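Local coordinates for GAF domain-containing protein (Thermoplasma acidophilum, PDB 4MN7), which probably reduces free methionine-R-sulfoxide to methionine, as a type II free methionine-R-sulfoxide reductase built on a GAF domain, at residues 1-14 with 129-141. The protein carries 1 engineered substitution. Numbering follows the deposited sequence.
Sequences MDLKEFARSQMQAA and DLMAPLVHEFFVK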
ATOM      1  N   MET A   1      -1.305   8.776  13.825  1.00 81.61           N
ATOM      2  CA  MET A   1      -0.815   9.588  12.641  1.00 90.53           C
ATOM      3  C   MET A   1      -1.825   9.614  11.443  1.00 86.80           C
ATOM      4  O   MET A   1      -2.604   8.684  11.201  1.00 73.73           O
ATOM      5  CB  MET A   1       0.636   9.154  12.226  1.00 85.90           C
ATOM      6  CG  MET A   1       1.250   9.844  10.991  1.00 91.60           C
ATOM      7  SD  MET A   1       2.980  10.472  10.961  1.00109.17           S
ATOM      8  CE  MET A   1       3.988   9.167  11.677  1.00100.95           C
ATOM      9  N   ASP A   2      -1.823  10.731  10.725  1.00 91.87           N
ATOM     10  CA  ASP A   2      -2.479  10.802   9.426  1.00 82.33           C
ATOM     11  C   ASP A   2      -1.926   9.665   8.531  1.00 67.58           C
ATOM     12  O   ASP A   2      -2.731   8.922   7.955  1.00 51.78           O
ATOM     13  CB  ASP A   2      -2.312  12.199   8.781  1.00 79.92           C
ATOM     14  CG  ASP A   2      -3.565  12.665   8.050  1.00 78.78           C
ATOM     15  OD1 ASP A   2      -4.379  11.819   7.618  1.00 79.13           O
ATOM     16  OD2 ASP A   2      -3.734  13.883   7.885  1.00 78.12           O
ATOM     17  N   LEU A   3      -0.585   9.522   8.464  1.00 65.05           N
ATOM     18  CA  LEU A   3       0.101   8.365   7.798  1.00 60.82           C
ATOM     19  C   LEU A   3      -0.231   6.956   8.297  1.00 55.52           C
ATOM     20  O   LEU A   3      -0.306   6.007   7.478  1.00 45.63           O
ATOM     21  CB  LEU A   3       1.616   8.477   7.831  1.00 58.65           C
ATOM     22  CG  LEU A   3       2.333   9.382   6.855  1.00 63.85           C
ATOM     23  CD1 LEU A   3       3.849   9.186   6.998  1.00 67.21           C
ATOM     24  CD2 LEU A   3       1.860   9.100   5.449  1.00 65.98           C
ATOM     25  N   LYS A   4      -0.367   6.788   9.617  1.00 46.04           N
ATOM     26  CA  LYS A   4      -0.870   5.534  10.135  1.00 39.02           C
ATOM     27  C   LYS A   4      -2.255   5.284   9.665  1.00 37.92           C
ATOM     28  O   LYS A   4      -2.604   4.146   9.346  1.00 35.53           O
ATOM     29  CB  LYS A   4      -0.864   5.505  11.657  1.00 43.90           C
ATOM     30  CG  LYS A   4       0.535   5.288  12.223  1.00 53.63           C
ATOM     31  CD  LYS A   4       0.545   4.378  13.456  1.00 58.34           C
ATOM     32  CE  LYS A   4       0.410   5.124  14.743  1.00 58.39           C
ATOM     33  NZ  LYS A   4       0.032   4.184  15.817  1.00 63.08           N
ATOM     34  N   GLU A   5      -3.115   6.302   9.652  1.00 37.87           N
ATOM     35  CA  GLU A   5      -4.450   6.035   9.188  1.00 43.31           C
ATOM     36  C   GLU A   5      -4.469   5.779   7.673  1.00 43.26           C
ATOM     37  O   GLU A   5      -5.231   4.971   7.217  1.00 41.69           O
ATOM     38  CB  GLU A   5      -5.466   7.078   9.685  1.00 52.70           C
ATOM     39  CG  GLU A   5      -5.637   7.034  11.227  1.00 57.70           C
ATOM     40  CD  GLU A   5      -5.882   5.620  11.890  1.00 60.88           C
ATOM     41  OE1 GLU A   5      -6.771   4.823  11.474  1.00 60.61           O
ATOM     42  OE2 GLU A   5      -5.198   5.316  12.899  1.00 61.36           O
ATOM     43  N   PHE A   6      -3.594   6.442   6.924  1.00 41.49           N
ATOM     44  CA  PHE A   6      -3.428   6.160   5.521  1.00 38.37           C
ATOM     45  C   PHE A   6      -2.945   4.702   5.325  1.00 36.26           C
ATOM     46  O   PHE A   6      -3.549   3.949   4.580  1.00 37.20           O
ATOM     47  CB  PHE A   6      -2.396   7.096   4.910  1.00 36.78           C
ATOM     48  CG  PHE A   6      -1.983   6.694   3.533  1.00 37.47           C
ATOM     49  CD1 PHE A   6      -2.859   6.858   2.468  1.00 35.22           C
ATOM     50  CD2 PHE A   6      -0.742   6.171   3.284  1.00 39.74           C
ATOM     51  CE1 PHE A   6      -2.507   6.463   1.186  1.00 38.32           C
ATOM     52  CE2 PHE A   6      -0.357   5.833   1.998  1.00 33.88           C
ATOM     53  CZ  PHE A   6      -1.243   5.953   0.949  1.00 33.62           C
ATOM     54  N   ALA A   7      -1.934   4.304   6.090  1.00 36.85           N
ATOM     55  CA  ALA A   7      -1.421   2.941   6.021  1.00 36.65           C
ATOM     56  C   ALA A   7      -2.473   1.934   6.358  1.00 38.85           C
ATOM     57  O   ALA A   7      -2.574   0.857   5.713  1.00 37.54           O
ATOM     58  CB  ALA A   7      -0.177   2.740   6.884  1.00 35.15           C
ATOM     59  N   ARG A   8      -3.260   2.231   7.383  1.00 34.94           N
ATOM     60  CA  ARG A   8      -4.295   1.263   7.762  1.00 35.11           C
ATOM     61  C   ARG A   8      -5.334   1.094   6.677  1.00 36.55           C
ATOM     62  O   ARG A   8      -5.804  -0.041   6.469  1.00 37.07           O
ATOM     63  CB  ARG A   8      -4.966   1.643   9.095  1.00 38.10           C
ATOM     64  CG  ARG A   8      -5.979   0.614   9.546  1.00 41.58           C
ATOM     65  CD  ARG A   8      -6.842   1.108  10.679  1.00 48.85           C
ATOM     66  NE  ARG A   8      -6.262   0.595  11.920  1.00 58.87           N
ATOM     67  CZ  ARG A   8      -5.559   1.313  12.748  1.00 51.96           C
ATOM     68  NH1 ARG A   8      -5.378   2.575  12.500  1.00 53.84           N
ATOM     69  NH2 ARG A   8      -5.056   0.764  13.819  1.00 65.58           N
ATOM     70  N   SER A   9      -5.696   2.190   5.957  1.00 40.70           N
ATOM     71  CA  SER A   9      -6.656   2.038   4.858  1.00 37.74           C
ATOM     72  C   SER A   9      -6.046   1.224   3.686  1.00 37.70           C
ATOM     73  O   SER A   9      -6.759   0.440   3.056  1.00 36.88           O
ATOM     74  CB  SER A   9      -7.329   3.388   4.395  1.00 43.49           C
ATOM     75  OG  SER A   9      -6.643   4.085   3.375  1.00 52.29           O
ATOM     76  N   GLN A  10      -4.753   1.405   3.403  1.00 35.28           N
ATOM     77  CA  GLN A  10      -4.057   0.535   2.422  1.00 34.25           C
ATOM     78  C   GLN A  10      -4.119  -0.930   2.814  1.00 33.11           C
ATOM     79  O   GLN A  10      -4.448  -1.778   2.013  1.00 31.29           O
ATOM     80  CB  GLN A  10      -2.605   0.948   2.259  1.00 34.49           C
ATOM     81  CG  GLN A  10      -2.435   2.276   1.554  1.00 37.94           C
ATOM     82  CD  GLN A  10      -2.905   2.210   0.097  1.00 40.85           C
ATOM     83  OE1 GLN A  10      -2.342   1.462  -0.688  1.00 43.16           O
ATOM     84  NE2 GLN A  10      -3.917   2.965  -0.241  1.00 38.31           N
ATOM     85  N   MET A  11      -3.781  -1.239   4.056  1.00 34.11           N
ATOM     86  CA  MET A  11      -3.797  -2.633   4.540  1.00 34.49           C
ATOM     87  C   MET A  11      -5.197  -3.207   4.463  1.00 30.31           C
ATOM     88  O   MET A  11      -5.433  -4.351   4.066  1.00 31.63           O
ATOM     89  CB  MET A  11      -3.282  -2.708   6.008  1.00 32.74           C
ATOM     90  CG  MET A  11      -1.785  -2.577   6.118  1.00 38.62           C
ATOM     91  SD  MET A  11      -1.188  -2.824   7.823  1.00 44.94           S
ATOM     92  CE  MET A  11      -1.238  -1.175   8.174  1.00 42.51           C
ATOM     93  N   GLN A  12      -6.143  -2.399   4.866  1.00 34.70           N
ATOM     94  CA  GLN A  12      -7.549  -2.785   4.759  1.00 38.03           C
ATOM     95  C   GLN A  12      -7.989  -3.114   3.324  1.00 38.16           C
ATOM     96  O   GLN A  12      -8.575  -4.178   3.040  1.00 38.62           O
ATOM     97  CB  GLN A  12      -8.388  -1.650   5.341  1.00 41.85           C
ATOM     98  CG  GLN A  12      -9.767  -2.102   5.708  1.00 44.69           C
ATOM     99  CD  GLN A  12      -9.738  -3.103   6.812  1.00 39.11           C
ATOM    100  OE1 GLN A  12      -9.112  -2.916   7.856  1.00 45.97           O
ATOM    101  NE2 GLN A  12     -10.405  -4.203   6.578  1.00 45.38           N
ATOM    102  N   ALA A  13      -7.614  -2.238   2.398  1.00 36.56           N
ATOM    103  CA  ALA A  13      -7.873  -2.460   0.951  1.00 40.60           C
ATOM    104  C   ALA A  13      -7.135  -3.724   0.471  1.00 35.37           C
ATOM    105  O   ALA A  13      -7.689  -4.507  -0.289  1.00 32.39           O
ATOM    106  CB  ALA A  13      -7.405  -1.269   0.120  1.00 37.41           C
ATOM    107  N   ALA A  14      -5.908  -3.943   0.944  1.00 33.32           N
ATOM    108  CA  ALA A  14      -5.202  -5.204   0.611  1.00 34.63           C
ATOM    109  C   ALA A  14      -5.948  -6.469   1.122  1.00 31.40           C
ATOM    110  O   ALA A  14      -6.087  -7.481   0.416  1.00 31.01           O
ATOM    111  CB  ALA A  14      -3.768  -5.161   1.117  1.00 33.54           C
ATOM    112  N   ASP A 129       5.941  -8.145   0.486  1.00 31.96           N
ATOM    113  CA  ASP A 129       7.073  -7.300   0.265  1.00 33.23           C
ATOM    114  C   ASP A 129       6.622  -5.922  -0.248  1.00 35.83           C
ATOM    115  O   ASP A 129       7.158  -4.898   0.187  1.00 33.70           O
ATOM    116  CB  ASP A 129       7.981  -7.951  -0.748  1.00 33.34           C
ATOM    117  CG  ASP A 129       9.213  -7.169  -0.984  1.00 41.00           C
ATOM    118  OD1 ASP A 129       9.790  -6.604  -0.005  1.00 39.42           O
ATOM    119  OD2 ASP A 129       9.619  -7.112  -2.165  1.00 43.44           O
ATOM    120  N   LEU A 130       5.633  -5.891  -1.152  1.00 34.37           N
ATOM    121  CA  LEU A 130       5.128  -4.620  -1.665  1.00 36.36           C
ATOM    122  C   LEU A 130       4.445  -3.777  -0.571  1.00 35.21           C
ATOM    123  O   LEU A 130       4.523  -2.555  -0.579  1.00 32.31           O
ATOM    124  CB  LEU A 130       4.166  -4.824  -2.836  1.00 35.13           C
ATOM    125  CG  LEU A 130       4.708  -5.570  -4.058  1.00 37.77           C
ATOM    126  CD1 LEU A 130       3.616  -5.887  -5.065  1.00 38.71           C
ATOM    127  CD2 LEU A 130       5.787  -4.786  -4.679  1.00 41.31           C
ATOM    128  N   MET A 131       3.820  -4.438   0.387  1.00 32.28           N
ATOM    129  CA  MET A 131       3.090  -3.797   1.470  1.00 30.04           C
ATOM    130  C   MET A 131       3.967  -3.424   2.650  1.00 32.54           C
ATOM    131  O   MET A 131       3.532  -2.656   3.525  1.00 29.16           O
ATOM    132  CB  MET A 131       1.959  -4.707   1.995  1.00 32.74           C
ATOM    133  CG  MET A 131       0.856  -4.951   0.944  1.00 34.89           C
ATOM    134  SD  MET A 131       0.047  -3.378   0.487  1.00 30.90           S
ATOM    135  CE  MET A 131      -0.764  -2.941   2.024  1.00 34.40           C
ATOM    136  N   ALA A 132       5.208  -3.881   2.665  1.00 33.35           N
ATOM    137  CA  ALA A 132       6.013  -3.686   3.874  1.00 31.56           C
ATOM    138  C   ALA A 132       6.191  -2.247   4.370  1.00 31.09           C
ATOM    139  O   ALA A 132       6.092  -2.013   5.563  1.00 31.21           O
ATOM    140  CB  ALA A 132       7.339  -4.352   3.746  1.00 32.15           C
ATOM    141  N   PRO A 133       6.428  -1.285   3.478  1.00 31.90           N
ATOM    142  CA  PRO A 133       6.598   0.058   4.053  1.00 31.68           C
ATOM    143  C   PRO A 133       5.363   0.528   4.747  1.00 29.58           C
ATOM    144  O   PRO A 133       5.408   1.241   5.739  1.00 32.08           O
ATOM    145  CB  PRO A 133       6.872   0.935   2.803  1.00 32.85           C
ATOM    146  CG  PRO A 133       7.638  -0.014   1.908  1.00 32.65           C
ATOM    147  CD  PRO A 133       6.972  -1.358   2.103  1.00 34.50           C
ATOM    148  N   LEU A 134       4.224   0.134   4.206  1.00 30.30           N
ATOM    149  CA  LEU A 134       3.012   0.546   4.785  1.00 30.78           C
ATOM    150  C   LEU A 134       2.792  -0.113   6.126  1.00 32.54           C
ATOM    151  O   LEU A 134       2.378   0.527   7.050  1.00 35.73           O
ATOM    152  CB  LEU A 134       1.835   0.258   3.867  1.00 34.36           C
ATOM    153  CG  LEU A 134       1.796   1.099   2.601  1.00 35.93           C
ATOM    154  CD1 LEU A 134       0.979   0.371   1.542  1.00 35.97           C
ATOM    155  CD2 LEU A 134       1.188   2.430   2.949  1.00 33.04           C
ATOM    156  N   VAL A 135       3.023  -1.403   6.223  1.00 32.29           N
ATOM    157  CA  VAL A 135       2.854  -2.144   7.498  1.00 31.69           C
ATOM    158  C   VAL A 135       3.856  -1.594   8.521  1.00 30.66           C
ATOM    159  O   VAL A 135       3.581  -1.517   9.686  1.00 31.70           O
ATOM    160  CB  VAL A 135       3.205  -3.622   7.316  1.00 31.89           C
ATOM    161  CG1 VAL A 135       3.341  -4.323   8.672  1.00 35.47           C
ATOM    162  CG2 VAL A 135       2.153  -4.294   6.511  1.00 33.67           C
ATOM    163  N   HIS A 136       5.005  -1.165   8.042  1.00 32.39           N
ATOM    164  CA  HIS A 136       6.037  -0.628   8.895  1.00 31.52           C
ATOM    165  C   HIS A 136       5.606   0.618   9.658  1.00 37.84           C
ATOM    166  O   HIS A 136       6.079   0.891  10.736  1.00 38.32           O
ATOM    167  CB  HIS A 136       7.276  -0.302   8.076  1.00 36.28           C
ATOM    168  CG  HIS A 136       8.407   0.253   8.886  1.00 36.46           C
ATOM    169  ND1 HIS A 136       8.735   1.588   8.876  1.00 42.30           N
ATOM    170  CD2 HIS A 136       9.267  -0.334   9.755  1.00 35.49           C
ATOM    171  CE1 HIS A 136       9.770   1.802   9.675  1.00 39.90           C
ATOM    172  NE2 HIS A 136      10.111   0.652  10.218  1.00 42.12           N
ATOM    173  N   GLU A 137       4.694   1.377   9.109  1.00 38.22           N
ATOM    174  CA  GLU A 137       4.170   2.515   9.850  1.00 38.94           C
ATOM    175  C   GLU A 137       3.577   2.123  11.177  1.00 40.92           C
ATOM    176  O   GLU A 137       3.438   2.976  12.053  1.00 32.84           O
ATOM    177  CB  GLU A 137       3.105   3.242   9.014  1.00 37.46           C
ATOM    178  CG  GLU A 137       3.671   3.962   7.805  1.00 35.06           C
ATOM    179  CD  GLU A 137       4.637   5.053   8.236  1.00 41.38           C
ATOM    180  OE1 GLU A 137       4.220   5.901   9.056  1.00 38.26           O
ATOM    181  OE2 GLU A 137       5.776   5.057   7.745  1.00 36.90           O
ATOM    182  N   PHE A 138       3.155   0.867  11.329  1.00 38.45           N
ATOM    183  CA  PHE A 138       2.679   0.387  12.646  1.00 37.61           C
ATOM    184  C   PHE A 138       3.747  -0.327  13.483  1.00 37.68           C
ATOM    185  O   PHE A 138       3.543  -0.633  14.663  1.00 36.83           O
ATOM    186  CB  PHE A 138       1.456  -0.501  12.453  1.00 36.17           C
ATOM    187  CG  PHE A 138       0.236   0.269  12.170  1.00 34.49           C
ATOM    188  CD1 PHE A 138      -0.493   0.789  13.193  1.00 39.19           C
ATOM    189  CD2 PHE A 138      -0.152   0.517  10.888  1.00 37.41           C
ATOM    190  CE1 PHE A 138      -1.638   1.505  12.982  1.00 41.18           C
ATOM    191  CE2 PHE A 138      -1.284   1.278  10.651  1.00 39.64           C
ATOM    192  CZ  PHE A 138      -2.044   1.752  11.691  1.00 40.47           C
ATOM    193  N   PHE A 139       4.892  -0.593  12.891  1.00 33.30           N
ATOM    194  CA  PHE A 139       5.883  -1.373  13.574  1.00 34.51           C
ATOM    195  C   PHE A 139       6.433  -0.547  14.715  1.00 38.01           C
ATOM    196  O   PHE A 139       6.650   0.629  14.557  1.00 35.59           O
ATOM    197  CB  PHE A 139       7.032  -1.725  12.663  1.00 37.13           C
ATOM    198  CG  PHE A 139       8.167  -2.449  13.362  1.00 33.68           C
ATOM    199  CD1 PHE A 139       7.971  -3.705  13.904  1.00 39.63           C
ATOM    200  CD2 PHE A 139       9.417  -1.866  13.500  1.00 34.92           C
ATOM    201  CE1 PHE A 139       9.027  -4.393  14.539  1.00 40.21           C
ATOM    202  CE2 PHE A 139      10.457  -2.521  14.204  1.00 42.57           C
ATOM    203  CZ  PHE A 139      10.256  -3.803  14.723  1.00 36.01           C
ATOM    204  N   VAL A 140       6.604  -1.166  15.873  1.00 38.07           N
ATOM    205  CA  VAL A 140       7.262  -0.518  17.044  1.00 42.73           C
ATOM    206  C   VAL A 140       8.171  -1.529  17.755  1.00 38.21           C
ATOM    207  O   VAL A 140       7.730  -2.592  18.207  1.00 36.87           O
ATOM    208  CB  VAL A 140       6.273   0.023  18.095  1.00 44.99           C
ATOM    209  CG1 VAL A 140       7.040   0.921  19.094  1.00 49.86           C
ATOM    210  CG2 VAL A 140       5.134   0.808  17.444  1.00 44.75           C
ATOM    211  N   LYS A 141       9.438  -1.186  17.797  1.00 35.15           N
ATOM    212  CA  LYS A 141      10.480  -1.961  18.440  1.00 44.13           C
ATOM    213  C   LYS A 141      10.255  -2.064  19.951  1.00 39.63           C
ATOM    214  O   LYS A 141       9.733  -1.158  20.602  1.00 40.73           O
ATOM    215  CB  LYS A 141      11.799  -1.280  18.096  1.00 51.03           C
ATOM    216  CG  LYS A 141      13.088  -1.839  18.659  1.00 64.70           C
ATOM    217  CD  LYS A 141      14.145  -0.713  18.718  1.00 75.99           C
ATOM    218  CE  LYS A 141      15.215  -0.971  19.787  1.00 93.69           C
ATOM    219  NZ  LYS A 141      15.708   0.280  20.447  1.00 96.48           N
TER
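F138, L134 and E137 meet the start of helix 2-21 in the near-antiparallel helix pair that packs on one side of the GAF-domain sheet, a worked example of how the first and last helices of a domain pack together against its sheet. The helical segments 2-14 and 129-136 approach to 8.9 Å between axes, their directions 146° apart, and small A7 permits this: its CB lies 3.4 Å from L134 O and also touches CB of E137. The E137 carboxylate lies beside L3, OE1 3.9 Å from L3 CB, while K4 CD comes 3.5 Å from E137 O. F138 drives its ring between the side chains of K4, R8 and M11. CD of K4 sits over one ring face in a CH-pi contact, 4.0 Å from the F138 centroid. The R8 guanidinium stands steeply to the ring, the planes 74° apart, and takes the F138 rim on its own face while E5 and E41 hold its nitrogens in salt bridges. Replacing F138 by an alanine is likely to open a gap between helix and sheet and leave K4, R8 and M11 without the ring they pack against. L134, with CG beside its own backbone N (chi1 -68°), turns its methyls to the Q10 side chain and the F6 ring, CD2 meeting F6 CE2 obliquely at 3.9 Å. Farther along, M131 CE touches A14, close to where Q10 of the second subunit packs. Back at F138, M11 CE lies 3.4 Å from F138 CD2.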